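Side-chain contact in beta-hexosaminidase (Neisseria gonorrhoeae, PDB 6JTJ), which cleaves terminal beta-linked N-acetylglucosamine from its substrates and probably serves peptidoglycan recycling: residues E99-V104 with Q351-S356. Residues are numbered along the deposited sequence; the frame is centred on the assembly and turned at random.
Sequences ELIIAV and QYMENS
At the N-terminal end of a parallel strand of the glycosidase barrel, I101 packs against the turn where the chain leaves helix 346-352. Its ethyl arm does most of the touching: CD1 lies over the backbone of E354, 3.8 Å from CA and 3.9 Å from the E354 N. The carboxylate-bearing chain of E354 passes alongside with its methylene groups, CG standing 4.1 Å from I101 CD1. With CG1 of I101 anti to its carbonyl carbon (chi1 -69°), the shorter branch is left to meet the methionine, and CG2 comes 4.3 Å from the terminal methyl CE of M353. Both of these apolar residues are buried.

Beyond this apolar patch, the partly exposed E99 and E354 bring two carboxylates near each other. OE1 of E99 approaches OE1 of E354 to 4.4 Å, like charges that would probably oppose each other somewhat. R44 sits nearby and hydrogen-bonds both the E99 carbonyl and the side-chain oxygen of Q351, so one guanidinium bridges the two segments. The turn itself is closed by a backbone bond from E354 N to Q351 O, 3.0 Å long. Strand 101-108 carries D105, beside the bound N-acetylglucosamine, but the M353 side chain is about 12 Å from that sugar. The contact is thus partly buried packing of the turn after helix 346-352 against the start of a strand in the TIM-barrel-like domain of family 3 glycosidases.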
# COMPACT_ATOMS: atom_id res chain seq x y z
N GLU C 99 -26.37 17.15 -11.61
CA GLU C 99 -26.00 16.89 -10.24
C GLU C 99 -24.56 16.40 -10.18
O GLU C 99 -24.11 15.65 -11.05
CB GLU C 99 -26.95 15.89 -9.61
CG GLU C 99 -28.40 16.39 -9.58
CD GLU C 99 -29.38 15.39 -9.00
OE1 GLU C 99 -29.14 14.18 -9.11
OE2 GLU C 99 -30.42 15.81 -8.44
N LEU C 100 -23.83 16.89 -9.19
CA LEU C 100 -22.46 16.46 -8.97
C LEU C 100 -22.41 14.93 -8.88
O LEU C 100 -23.21 14.34 -8.17
CB LEU C 100 -21.89 17.09 -7.69
CG LEU C 100 -21.64 18.60 -7.70
CD1 LEU C 100 -21.21 19.07 -6.32
CD2 LEU C 100 -20.62 19.02 -8.74
N ILE C 101 -21.48 14.32 -9.61
CA ILE C 101 -21.27 12.88 -9.57
C ILE C 101 -20.56 12.51 -8.27
O ILE C 101 -19.62 13.17 -7.86
CB ILE C 101 -20.42 12.42 -10.78
CG1 ILE C 101 -21.23 12.55 -12.08
CG2 ILE C 101 -19.94 10.98 -10.61
CD1 ILE C 101 -22.41 11.62 -12.21
N ILE C 102 -21.05 11.48 -7.60
CA ILE C 102 -20.51 11.06 -6.32
C ILE C 102 -19.93 9.65 -6.43
O ILE C 102 -20.61 8.72 -6.88
CB ILE C 102 -21.61 11.08 -5.22
CG1 ILE C 102 -22.26 12.47 -5.15
CG2 ILE C 102 -21.01 10.69 -3.87
CD1 ILE C 102 -23.39 12.59 -4.14
N ALA C 103 -18.68 9.50 -6.03
CA ALA C 103 -17.99 8.22 -6.10
C ALA C 103 -17.40 7.80 -4.77
O ALA C 103 -17.29 8.59 -3.84
CB ALA C 103 -16.90 8.27 -7.15
N VAL C 104 -17.07 6.51 -4.69
CA VAL C 104 -16.43 5.92 -3.51
C VAL C 104 -15.60 4.69 -3.93
O VAL C 104 -15.84 4.10 -4.99
CB VAL C 104 -17.48 5.51 -2.46
CG1 VAL C 104 -18.27 4.29 -2.92
CG2 VAL C 104 -16.84 5.24 -1.10
N GLN C 351 -21.59 12.15 -17.71
CA GLN C 351 -22.98 11.72 -17.72
C GLN C 351 -23.11 10.21 -17.86
O GLN C 351 -23.99 9.62 -17.25
CB GLN C 351 -23.79 12.43 -18.84
CG GLN C 351 -25.32 12.16 -18.77
CD GLN C 351 -25.98 12.22 -17.35
OE1 GLN C 351 -25.56 12.96 -16.43
NE2 GLN C 351 -27.02 11.42 -17.16
N TYR C 352 -22.24 9.61 -18.64
CA TYR C 352 -22.18 8.15 -18.75
C TYR C 352 -22.03 7.47 -17.37
O TYR C 352 -22.51 6.36 -17.18
CB TYR C 352 -21.03 7.76 -19.67
CG TYR C 352 -20.98 6.29 -20.04
CD1 TYR C 352 -21.95 5.71 -20.87
CD2 TYR C 352 -19.94 5.48 -19.59
CE1 TYR C 352 -21.89 4.37 -21.22
CE2 TYR C 352 -19.87 4.15 -19.93
CZ TYR C 352 -20.84 3.59 -20.73
OH TYR C 352 -20.74 2.26 -21.05
N MET C 353 -21.40 8.15 -16.41
CA MET C 353 -21.21 7.59 -15.06
C MET C 353 -22.39 7.78 -14.10
O MET C 353 -22.36 7.25 -13.00
CB MET C 353 -19.95 8.18 -14.43
CG MET C 353 -18.66 7.79 -15.15
SD MET C 353 -17.20 8.37 -14.28
CE MET C 353 -17.51 10.12 -14.04
N GLU C 354 -23.40 8.56 -14.50
CA GLU C 354 -24.54 8.80 -13.61
C GLU C 354 -25.23 7.47 -13.31
O GLU C 354 -25.31 6.59 -14.16
CB GLU C 354 -25.57 9.78 -14.19
CG GLU C 354 -26.25 10.59 -13.09
CD GLU C 354 -27.11 11.74 -13.61
OE1 GLU C 354 -27.41 12.70 -12.84
OE2 GLU C 354 -27.46 11.68 -14.82
N ASN C 355 -25.68 7.33 -12.07
CA ASN C 355 -26.39 6.13 -11.67
C ASN C 355 -27.66 5.98 -12.51
O ASN C 355 -28.35 6.96 -12.76
CB ASN C 355 -26.77 6.16 -10.20
CG ASN C 355 -26.98 4.77 -9.65
OD1 ASN C 355 -27.96 4.11 -9.98
ND2 ASN C 355 -26.08 4.32 -8.79
N SER C 356 -27.93 4.77 -12.95
CA SER C 356 -29.06 4.53 -13.83
C SER C 356 -30.35 4.15 -13.07
O SER C 356 -31.40 4.07 -13.68
CB SER C 356 -28.68 3.47 -14.89
OG SER C 356 -28.44 2.21 -14.30